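PDB 6CUL: pyoverdine synthetase F from Pseudomonas aeruginosa PAO1, which is probably a Rossmann-like alpha/beta protein built around a seven-stranded mixed beta-sheet. Local coordinates for residues G21-Y26 and Q30-S35; D51-V56 and E266-L271; R68-G71 and G77-Y80; S108-Y113 and P118-G123. All blocks are in the same frame, centred on the assembly; numbering follows the deposited sequence.

Interaction 1: residues G21-Y26 and Q30-S35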
# COMPACT_ATOMS: atom_id res chain seq x y z
N GLY A 21 -9.15 6.57 5.42
CA GLY A 21 -10.30 7.47 5.36
C GLY A 21 -11.11 7.76 6.65
O GLY A 21 -12.05 8.49 6.59
N GLN A 22 -10.64 7.24 7.77
CA GLN A 22 -11.24 7.35 9.04
C GLN A 22 -10.43 8.21 9.99
O GLN A 22 -9.30 8.45 9.80
CB GLN A 22 -11.33 5.94 9.62
CG GLN A 22 -12.15 4.93 8.84
CD GLN A 22 -12.72 3.80 9.70
OE1 GLN A 22 -13.30 4.02 10.73
NE2 GLN A 22 -12.56 2.63 9.26
N TYR A 23 -11.06 8.68 11.02
CA TYR A 23 -10.37 9.44 12.01
C TYR A 23 -9.89 8.54 13.09
O TYR A 23 -10.56 7.64 13.42
CB TYR A 23 -11.26 10.46 12.66
CG TYR A 23 -11.28 11.78 11.99
CD1 TYR A 23 -10.27 12.71 12.18
CD2 TYR A 23 -12.30 12.10 11.19
CE1 TYR A 23 -10.30 13.89 11.57
CE2 TYR A 23 -12.34 13.26 10.58
CZ TYR A 23 -11.36 14.15 10.77
OH TYR A 23 -11.53 15.31 10.11
N VAL A 24 -8.73 8.76 13.61
CA VAL A 24 -8.28 7.90 14.64
C VAL A 24 -7.79 8.69 15.81
O VAL A 24 -7.31 9.76 15.64
CB VAL A 24 -7.17 6.95 14.20
CG1 VAL A 24 -7.67 5.97 13.17
CG2 VAL A 24 -5.97 7.73 13.75
N PRO A 25 -8.03 8.21 17.01
CA PRO A 25 -7.51 8.90 18.16
C PRO A 25 -5.96 8.81 18.16
O PRO A 25 -5.41 7.78 17.99
CB PRO A 25 -8.13 8.13 19.30
CG PRO A 25 -8.62 6.87 18.73
CD PRO A 25 -9.02 7.21 17.37
N TYR A 26 -5.32 9.94 18.37
CA TYR A 26 -3.88 10.13 18.32
C TYR A 26 -3.51 11.16 19.35
O TYR A 26 -4.29 12.03 19.59
CB TYR A 26 -3.56 10.67 16.92
CG TYR A 26 -2.14 11.05 16.71
CD1 TYR A 26 -1.22 10.12 16.31
CD2 TYR A 26 -1.72 12.31 16.93
CE1 TYR A 26 0.08 10.44 16.16
CE2 TYR A 26 -0.43 12.63 16.78
CZ TYR A 26 0.45 11.69 16.40
OH TYR A 26 1.71 12.05 16.23
N GLN A 30 -7.58 13.40 18.02
CA GLN A 30 -7.81 12.61 16.81
C GLN A 30 -7.08 13.04 15.56
O GLN A 30 -6.68 14.16 15.47
CB GLN A 30 -9.29 12.57 16.55
CG GLN A 30 -9.89 11.28 17.06
CD GLN A 30 -11.29 11.09 16.60
OE1 GLN A 30 -12.06 12.05 16.48
NE2 GLN A 30 -11.62 9.86 16.29
N ARG A 31 -6.87 12.14 14.60
CA ARG A 31 -6.14 12.51 13.45
C ARG A 31 -6.89 11.78 12.33
O ARG A 31 -7.35 10.70 12.48
CB ARG A 31 -4.73 11.95 13.54
CG ARG A 31 -3.56 12.90 13.39
CD ARG A 31 -3.50 13.89 14.51
NE ARG A 31 -2.32 14.72 14.63
CZ ARG A 31 -2.17 15.59 15.59
NH1 ARG A 31 -3.06 15.70 16.52
NH2 ARG A 31 -1.13 16.37 15.65
N TYR A 32 -6.97 12.36 11.19
CA TYR A 32 -7.60 11.73 10.05
C TYR A 32 -6.63 10.78 9.37
O TYR A 32 -5.61 11.18 8.95
CB TYR A 32 -8.10 12.80 9.09
CG TYR A 32 -8.61 12.28 7.79
CD1 TYR A 32 -9.89 11.79 7.66
CD2 TYR A 32 -7.82 12.29 6.72
CE1 TYR A 32 -10.33 11.32 6.49
CE2 TYR A 32 -8.25 11.82 5.55
CZ TYR A 32 -9.51 11.35 5.44
OH TYR A 32 -9.82 10.90 4.23
N MSE A 33 -6.97 9.52 9.26
CA MSE A 33 -6.08 8.52 8.68
C MSE A 33 -6.20 8.57 7.20
O MSE A 33 -6.99 7.88 6.63
CB MSE A 33 -6.44 7.13 9.14
CG MSE A 33 -5.50 6.00 8.78
SE MSE A 33 -3.66 6.21 9.28
CE MSE A 33 -3.69 5.38 10.98
N LYS A 34 -5.44 9.45 6.59
CA LYS A 34 -5.48 9.67 5.18
C LYS A 34 -4.86 8.51 4.49
O LYS A 34 -3.95 7.96 5.00
CB LYS A 34 -4.70 10.93 4.87
CG LYS A 34 -4.76 11.44 3.46
CD LYS A 34 -3.70 12.46 3.23
CE LYS A 34 -4.09 13.85 3.66
NZ LYS A 34 -3.13 14.93 3.39
N SER A 35 -5.40 8.13 3.37
CA SER A 35 -4.86 7.08 2.59
C SER A 35 -3.66 7.47 1.79
O SER A 35 -3.36 8.59 1.61
CB SER A 35 -5.89 6.49 1.69
OG SER A 35 -6.16 7.29 0.64
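V24 and R31 bind each other through their backbones in both directions. V24 N reaches R31 O over 2.6 Å at a nearly straight N-H...O angle of 169°, and R31 N returns a bond to V24 O. Two more backbone bonds follow: M33 N donates to Q22 O, and G21 N to M33 O (2.8 Å). M33, a selenomethionine at the centre of an inverse gamma turn, therefore uses its N-H on Q22 and its carbonyl on G21. CA-H...O contacts add to the ladder, with Y23 CA 3.3 Å from R31 O.

This register defines a two-stranded beta hairpin separate from the main sheet. The hydrogen-bonded pair V24-R31 is flanked by the non-hydrogen-bonded pairs Y23-Y32 and P25-Q30, whose side chains emerge on one face while V24 and R31 take the other.

On the Y23 face the aromatic contact is T-shaped. The edge of Y32 points at the face of Y23, centroids 5.4 Å apart and planes at 71°, and Y32 CB adds a CH-pi contact over the same ring, 3.5 Å from Y23 CE1. The Y32 ring also runs back along G21, bringing CE1 3.3 Å from G21 O; its hydroxyl is hydrogen-bonded to E38.

Among polar and aromatic groups on the other face, R31 bends at chi2 (66°) and folds alongside Y26. Y26 CD2 sits over one guanidinium face, 3.4 Å from R31 NE, although the two planes are well short of parallel. W253 of helix 248-271 meets the Y26 ring too.

Interaction 2: residues D51-V56 and E266-L271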
# COMPACT_ATOMS: atom_id res chain seq x y z
N ASP A 51 2.91 17.40 -12.76
CA ASP A 51 3.44 17.63 -14.08
C ASP A 51 4.05 16.39 -14.74
O ASP A 51 4.14 16.36 -15.91
CB ASP A 51 4.48 18.76 -14.09
CG ASP A 51 3.92 20.07 -13.77
OD1 ASP A 51 2.73 20.23 -13.89
OD2 ASP A 51 4.63 20.95 -13.42
N ALA A 52 4.53 15.44 -13.97
CA ALA A 52 5.15 14.25 -14.49
C ALA A 52 4.33 13.01 -14.73
O ALA A 52 4.80 12.16 -15.42
CB ALA A 52 6.32 13.85 -13.59
N TYR A 53 3.16 12.91 -14.14
CA TYR A 53 2.35 11.73 -14.24
C TYR A 53 0.84 11.96 -14.36
O TYR A 53 0.32 12.95 -14.01
CB TYR A 53 2.56 10.91 -12.98
CG TYR A 53 3.92 10.34 -12.72
CD1 TYR A 53 4.36 9.30 -13.41
CD2 TYR A 53 4.71 10.80 -11.69
CE1 TYR A 53 5.57 8.75 -13.16
CE2 TYR A 53 5.95 10.24 -11.44
CZ TYR A 53 6.36 9.22 -12.19
OH TYR A 53 7.53 8.63 -12.00
N GLU A 54 0.15 11.00 -14.90
CA GLU A 54 -1.28 11.08 -14.90
C GLU A 54 -1.72 9.80 -14.24
O GLU A 54 -1.35 8.76 -14.71
CB GLU A 54 -1.85 11.17 -16.27
CG GLU A 54 -3.28 11.63 -16.20
CD GLU A 54 -4.00 11.44 -17.47
OE1 GLU A 54 -3.42 11.06 -18.41
OE2 GLU A 54 -5.13 11.67 -17.53
N LEU A 55 -2.51 9.85 -13.19
CA LEU A 55 -2.93 8.62 -12.60
C LEU A 55 -4.01 8.05 -13.56
O LEU A 55 -4.99 8.70 -13.88
CB LEU A 55 -3.45 8.88 -11.21
CG LEU A 55 -4.10 7.71 -10.48
CD1 LEU A 55 -3.13 6.65 -10.10
CD2 LEU A 55 -4.86 8.22 -9.29
N VAL A 56 -3.82 6.84 -14.04
CA VAL A 56 -4.76 6.34 -15.01
C VAL A 56 -5.78 5.37 -14.50
O VAL A 56 -6.90 5.47 -14.84
CB VAL A 56 -4.08 5.90 -16.30
CG1 VAL A 56 -3.39 7.06 -16.94
CG2 VAL A 56 -3.12 4.77 -16.06
N GLU A 266 8.82 11.61 -3.49
CA GLU A 266 10.18 11.79 -3.91
C GLU A 266 10.62 10.67 -4.80
O GLU A 266 11.26 10.94 -5.73
CB GLU A 266 11.14 11.90 -2.76
CG GLU A 266 11.23 13.25 -2.12
CD GLU A 266 12.33 13.35 -1.12
OE1 GLU A 266 12.47 12.51 -0.24
OE2 GLU A 266 13.07 14.30 -1.23
N GLY A 267 10.23 9.44 -4.50
CA GLY A 267 10.54 8.34 -5.34
C GLY A 267 9.95 8.49 -6.74
O GLY A 267 10.61 8.21 -7.66
N LEU A 268 8.70 8.88 -6.88
CA LEU A 268 8.13 9.11 -8.18
C LEU A 268 8.87 10.26 -8.92
O LEU A 268 9.29 10.09 -10.01
CB LEU A 268 6.61 9.35 -8.11
CG LEU A 268 5.62 8.22 -7.77
CD1 LEU A 268 4.20 8.69 -7.55
CD2 LEU A 268 5.59 7.04 -8.70
N ALA A 269 9.14 11.35 -8.22
CA ALA A 269 9.82 12.51 -8.78
C ALA A 269 11.16 12.15 -9.35
O ALA A 269 11.47 12.54 -10.42
CB ALA A 269 9.98 13.58 -7.74
N LEU A 270 11.92 11.43 -8.60
CA LEU A 270 13.14 10.92 -9.10
C LEU A 270 12.91 9.93 -10.21
O LEU A 270 13.45 10.09 -11.24
CB LEU A 270 13.94 10.30 -7.98
CG LEU A 270 14.31 11.32 -6.94
CD1 LEU A 270 14.33 10.66 -5.61
CD2 LEU A 270 15.61 12.01 -7.25
N LEU A 271 11.98 9.01 -10.02
CA LEU A 271 11.68 8.00 -10.98
C LEU A 271 11.22 8.53 -12.33
O LEU A 271 11.26 7.80 -13.25
CB LEU A 271 10.66 7.05 -10.43
CG LEU A 271 10.43 5.77 -11.20
CD1 LEU A 271 11.70 4.98 -11.21
CD2 LEU A 271 9.32 4.87 -10.67
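Y53 overlaps L268 with the outer end of its ring, CE2 standing 3.5 Å from L268 CB. The contact joins two distant parts of a Rossmann-like alpha/beta fold: Y53 lies between helix 49-52 and strand 55-60 of the central sheet, whereas L268 is near the end of the long C-terminal helix 248-271, more than 200 residues later. Only 147 Å² is buried between the segments, yet both of these side chains are buried in the protein.

The polar component is a single hydrogen bond, from Y53 OH to the backbone carbonyl L268 O at 3.0 Å. It is far from collinear with the carbonyl: the C=O...OH angle is 118°, and the hydroxyl lies 37° above the carbonyl plane, so it does not sit on a lone pair. L268 C, by contrast, falls at the edge of the Y53 ring, close to the ring plane. The phenol meets the helix with its CE2 and hydroxyl corner, which gives the hydroxyl a backbone acceptor.

Y53 CG is anti to its own carbonyl carbon (chi1 -65°), and from there the ring extends across to the helix, its long axis oblique to the L268 side chain. Y53 also touches L6 of strand 6-9 and R4 just before it. L268 packs on the same L6 and on L40 of helix 36-46, so both partners share a strand neighbour. One turn further along the helix, the hydroxyl meets L271 as well, with Y53 OH 3.7 Å from L271 C and 3.8 Å from L271 CB.

Interaction 3: residues R68-G71 and G77-Y80. With FGD (N-(4-{[(2-amino-4-oxo-1,4-dihydroquinazolin-6-yl)methyl]amino}benzene-1-carbonyl)-D-glutamic acid), chain I.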
# COMPACT_ATOMS: atom_id res chain seq x y z
N ARG A 68 -15.25 -13.43 3.41
CA ARG A 68 -14.17 -12.84 4.18
C ARG A 68 -13.75 -11.48 3.58
O ARG A 68 -13.43 -10.61 4.27
CB ARG A 68 -12.99 -13.78 4.35
CG ARG A 68 -12.13 -14.00 3.14
CD ARG A 68 -11.10 -15.03 3.33
NE ARG A 68 -10.35 -15.20 2.16
CZ ARG A 68 -10.55 -16.12 1.27
NH1 ARG A 68 -11.49 -17.00 1.38
NH2 ARG A 68 -9.76 -16.16 0.27
N ASP A 69 -13.73 -11.37 2.28
CA ASP A 69 -13.53 -10.10 1.65
C ASP A 69 -14.71 -9.16 2.02
O ASP A 69 -14.53 -8.03 2.10
CB ASP A 69 -13.32 -10.20 0.12
CG ASP A 69 -11.89 -10.39 -0.27
OD1 ASP A 69 -11.19 -10.72 0.58
OD2 ASP A 69 -11.50 -10.26 -1.41
N GLN A 70 -15.89 -9.67 2.15
CA GLN A 70 -16.99 -8.83 2.54
C GLN A 70 -16.92 -8.24 3.98
O GLN A 70 -17.12 -7.10 4.17
CB GLN A 70 -18.33 -9.56 2.30
CG GLN A 70 -18.78 -9.65 0.88
CD GLN A 70 -19.29 -8.34 0.34
OE1 GLN A 70 -19.10 -7.32 0.92
NE2 GLN A 70 -19.92 -8.39 -0.79
N GLY A 71 -16.59 -9.10 4.91
CA GLY A 71 -16.45 -8.79 6.29
C GLY A 71 -15.40 -7.80 6.56
O GLY A 71 -15.63 -6.94 7.33
N GLY A 77 -17.65 -1.16 2.57
CA GLY A 77 -18.48 -1.66 1.55
C GLY A 77 -17.73 -1.64 0.26
O GLY A 77 -16.90 -0.87 0.06
N PHE A 78 -18.07 -2.52 -0.65
CA PHE A 78 -17.39 -2.61 -1.91
C PHE A 78 -17.45 -1.37 -2.78
O PHE A 78 -16.50 -1.10 -3.42
CB PHE A 78 -17.86 -3.81 -2.65
CG PHE A 78 -17.06 -5.01 -2.38
CD1 PHE A 78 -15.94 -5.23 -3.05
CD2 PHE A 78 -17.43 -5.89 -1.41
CE1 PHE A 78 -15.19 -6.33 -2.80
CE2 PHE A 78 -16.67 -7.00 -1.15
CZ PHE A 78 -15.57 -7.21 -1.86
N ALA A 79 -18.55 -0.61 -2.76
CA ALA A 79 -18.68 0.65 -3.49
C ALA A 79 -19.21 1.73 -2.55
O ALA A 79 -19.70 1.41 -1.53
CB ALA A 79 -19.55 0.50 -4.69
N TYR A 80 -19.10 3.00 -2.88
CA TYR A 80 -19.53 4.01 -1.91
C TYR A 80 -21.02 4.05 -1.62
O TYR A 80 -21.80 4.15 -2.54
CB TYR A 80 -19.10 5.38 -2.34
CG TYR A 80 -19.49 6.47 -1.40
CD1 TYR A 80 -19.09 6.46 -0.08
CD2 TYR A 80 -20.25 7.54 -1.82
CE1 TYR A 80 -19.41 7.50 0.78
CE2 TYR A 80 -20.60 8.56 -0.95
CZ TYR A 80 -20.17 8.53 0.34
OH TYR A 80 -20.50 9.54 1.15
C13 FGD I . -11.70 -11.38 8.86
C15 FGD I . -14.04 -11.76 8.48
C17 FGD I . -13.29 -9.64 9.31
C20 FGD I . -13.11 -6.14 10.84
C21 FGD I . -12.74 -5.58 12.07
C22 FGD I . -13.26 -4.32 12.45
C24 FGD I . -14.50 -4.21 10.38
C02 FGD I . -13.27 -16.90 8.51
C04 FGD I . -13.23 -15.94 7.31
C05 FGD I . -14.22 -16.34 6.23
C06 FGD I . -15.63 -16.55 6.78
C07 FGD I . -16.40 -15.23 6.91
C11 FGD I . -12.43 -13.64 7.99
C12 FGD I . -12.73 -12.22 8.46
C14 FGD I . -11.98 -10.09 9.29
C16 FGD I . -14.32 -10.47 8.90
C19 FGD I . -12.55 -7.50 10.43
C23 FGD I . -14.13 -3.65 11.62
C25 FGD I . -13.99 -5.45 10.00
C27 FGD I . -14.29 -1.73 13.32
C30 FGD I . -12.86 -3.71 13.80
N10 FGD I . -13.52 -14.58 7.76
N18 FGD I . -13.58 -8.28 9.76
N26 FGD I . -14.67 -2.32 12.03
N28 FGD I . -14.66 -0.36 13.64
N29 FGD I . -13.38 -2.43 14.19
O01 FGD I . -12.28 -17.64 8.75
O03 FGD I . -14.29 -16.93 9.25
O08 FGD I . -16.52 -14.47 5.92
O09 FGD I . -16.91 -14.91 8.02
O31 FGD I . -12.11 -4.28 14.52
O32 FGD I . -11.31 -13.98 7.81
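Helix 67-72 borders the FGD pocket on one side and is met on another by the loop that follows it, where F78 packs against D69 and Q70. The main touch is between an amide and a ring. Q70 OE1 lies at the edge of the F78 ring, near its plane, 3.2 Å from both CD2 and CE2, while the amide plane stands 80° from the ring plane. The Q70 chain bends at chi2 (-73°), which carries the amide toward the loop; Q70 NE2 is hydrogen-bonded to A64 O, which should help fix the amide's rotation. D69 contributes less: its CB is 4.2 Å from F78 CZ, and its carboxylate is turned to other partners, a salt bridge to R111 and the backbone N of D63. F78 also touches D62, A64 and I73.

The ligand contacts come from R68 and G71. R68 N is 3.0 Å from the carboxylate oxygen O08 of FGD, and R68 CB is 3.4 Å from FGD C05. Further along, G71 O approaches FGD N18 at 3.5 Å, and G71 CA passes 3.8 Å from FGD C16, a close approach made by a residue with no side chain. With R68 in the first turn, the carboxylate lies by the start of helix 67-72, where the helix dipole probably helps hold it, as in anion sites at helix N-termini.

Interaction 4: residues S108-Y113 and P118-G123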
# COMPACT_ATOMS: atom_id res chain seq x y z
N SER A 108 -9.05 -11.11 -7.59
CA SER A 108 -8.32 -12.31 -7.32
C SER A 108 -9.24 -13.32 -6.71
O SER A 108 -9.07 -13.75 -5.61
CB SER A 108 -7.15 -12.11 -6.36
OG SER A 108 -7.43 -11.41 -5.22
N THR A 109 -10.20 -13.69 -7.54
CA THR A 109 -11.23 -14.69 -7.35
C THR A 109 -10.70 -16.09 -7.07
O THR A 109 -11.21 -16.78 -6.28
CB THR A 109 -12.07 -14.75 -8.55
OG1 THR A 109 -11.23 -14.81 -9.70
CG2 THR A 109 -12.84 -13.57 -8.58
N TYR A 110 -9.53 -16.38 -7.58
CA TYR A 110 -8.83 -17.59 -7.40
C TYR A 110 -8.69 -17.88 -5.95
O TYR A 110 -8.54 -18.99 -5.64
CB TYR A 110 -7.44 -17.50 -8.04
CG TYR A 110 -6.38 -16.70 -7.30
CD1 TYR A 110 -5.70 -17.25 -6.26
CD2 TYR A 110 -6.05 -15.42 -7.67
CE1 TYR A 110 -4.76 -16.58 -5.60
CE2 TYR A 110 -5.09 -14.72 -7.02
CZ TYR A 110 -4.44 -15.31 -5.96
OH TYR A 110 -3.51 -14.67 -5.24
N ARG A 111 -8.76 -16.90 -5.10
CA ARG A 111 -8.72 -17.11 -3.68
C ARG A 111 -9.92 -17.93 -3.13
O ARG A 111 -9.80 -18.45 -2.11
CB ARG A 111 -8.51 -15.81 -2.95
CG ARG A 111 -7.13 -15.22 -3.01
CD ARG A 111 -7.05 -13.93 -2.27
NE ARG A 111 -8.00 -12.96 -2.72
CZ ARG A 111 -8.89 -12.34 -2.00
NH1 ARG A 111 -8.99 -12.55 -0.76
NH2 ARG A 111 -9.65 -11.48 -2.56
N ARG A 112 -11.01 -18.04 -3.87
CA ARG A 112 -12.16 -18.82 -3.49
C ARG A 112 -11.76 -20.27 -3.35
O ARG A 112 -12.18 -20.90 -2.49
CB ARG A 112 -13.25 -18.70 -4.54
CG ARG A 112 -13.84 -17.33 -4.75
CD ARG A 112 -14.70 -17.21 -5.98
NE ARG A 112 -14.89 -15.86 -6.45
CZ ARG A 112 -15.89 -15.46 -7.22
NH1 ARG A 112 -16.81 -16.25 -7.58
NH2 ARG A 112 -15.95 -14.24 -7.59
N TYR A 113 -10.95 -20.77 -4.23
CA TYR A 113 -10.43 -22.09 -4.14
C TYR A 113 -9.36 -22.15 -3.05
O TYR A 113 -8.75 -21.20 -2.79
CB TYR A 113 -9.75 -22.47 -5.44
CG TYR A 113 -10.66 -22.69 -6.59
CD1 TYR A 113 -11.34 -23.85 -6.72
CD2 TYR A 113 -10.81 -21.74 -7.57
CE1 TYR A 113 -12.18 -24.06 -7.78
CE2 TYR A 113 -11.65 -21.95 -8.64
CZ TYR A 113 -12.34 -23.12 -8.74
OH TYR A 113 -13.17 -23.36 -9.78
N PRO A 118 -4.69 -26.86 -7.69
CA PRO A 118 -4.43 -26.53 -9.05
C PRO A 118 -5.30 -25.41 -9.49
O PRO A 118 -4.77 -24.57 -10.16
CB PRO A 118 -4.77 -27.78 -9.78
CG PRO A 118 -4.84 -28.81 -8.80
CD PRO A 118 -5.27 -28.18 -7.58
N GLU A 119 -6.57 -25.39 -9.15
CA GLU A 119 -7.41 -24.27 -9.51
C GLU A 119 -6.99 -22.93 -8.87
O GLU A 119 -7.10 -21.92 -9.50
CB GLU A 119 -8.87 -24.56 -9.28
CG GLU A 119 -9.36 -25.58 -10.21
CD GLU A 119 -9.23 -26.95 -9.68
OE1 GLU A 119 -8.84 -27.11 -8.57
OE2 GLU A 119 -9.55 -27.88 -10.40
N HIS A 120 -6.54 -22.95 -7.65
CA HIS A 120 -6.06 -21.77 -7.02
C HIS A 120 -4.89 -21.19 -7.78
O HIS A 120 -4.86 -20.03 -8.05
CB HIS A 120 -5.69 -22.07 -5.57
CG HIS A 120 -5.32 -20.87 -4.75
ND1 HIS A 120 -4.02 -20.52 -4.49
CD2 HIS A 120 -6.08 -19.94 -4.16
CE1 HIS A 120 -4.01 -19.45 -3.74
NE2 HIS A 120 -5.24 -19.08 -3.54
N VAL A 121 -3.95 -22.01 -8.11
CA VAL A 121 -2.84 -21.57 -8.85
C VAL A 121 -3.18 -21.17 -10.27
O VAL A 121 -2.75 -20.15 -10.68
CB VAL A 121 -1.74 -22.56 -8.78
CG1 VAL A 121 -0.51 -22.03 -9.42
CG2 VAL A 121 -1.49 -22.86 -7.36
N ALA A 122 -3.98 -21.95 -11.00
CA ALA A 122 -4.32 -21.56 -12.33
C ALA A 122 -5.02 -20.20 -12.34
O ALA A 122 -4.81 -19.45 -13.22
CB ALA A 122 -5.19 -22.55 -12.98
N GLY A 123 -5.86 -19.93 -11.38
CA GLY A 123 -6.48 -18.64 -11.22
C GLY A 123 -5.53 -17.52 -10.88
O GLY A 123 -5.65 -16.48 -11.41
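Y110 is the first residue of 108-113 to touch segment 118-123, the first turns of helix 118-136. Its CG lies between the backbone N and the carbonyl carbon (chi1 76°), from which the ring turns to H120. The pair is edge-to-face, the edge of Y110 toward the H120 face, with centroids 4.7 Å apart and planes at 70°; Y110 CE1 comes within 3.3 Å of H120 NE2. Y110 CB also packs on the helix backbone at G123, 3.4 Å from G123 C, a close fit against a residue without a side chain.

At R111 the backbone takes over, CA meeting the edge of the imidazole 3.9 Å from H120 CD2. The R111 side chain heads the other way, and NE bonds S108 OG (3.0 Å). R112 starts away from the helix, and its guanidinium forms a salt bridge with D63.

Y113 closes the segment. E119 CB stands over the centre of its ring, 5° off the normal and 3.5 Å from the centroid, a CH-pi contact. Y113 O approaches H120 CD2 at 3.3 Å, so two carbonyl oxygens converge on this carbon, the nearer being Y110 O at 3.0 Å.

T109, Y110, R112 and Y113 belong to a second FGD pocket, not the one at helix 67-72. The segment, with a 3-10 turn at 109-111, lies in the loop between strand 103-105 and helix 118-136, with Y110 against V150, S108 against F127 further along that helix, and R111 reaching across to D69 of helix 67-72.

Interaction 2 is the buried contact, tying the entry to strand 55-60 to the C-terminal helix; interaction 1 lies at the surface, and interactions 3 and 4 are partly buried. Chemistry follows place: a backbone ladder carries the hairpin of interaction 1, one tyrosine-carbonyl bond crosses interaction 2, and interactions 3 and 4 have no hydrogen bond across their segments, relying on ring contacts. Interactions 3 and 4 touch directly, joined by the D69-R111 salt bridge, and each contributes residues to a different FGD pocket. Along the chain both are nested in the loop closed by interaction 2. Interactions 1 and 4 lie on opposite sides of the chain's centre, their centres about 35 Å apart.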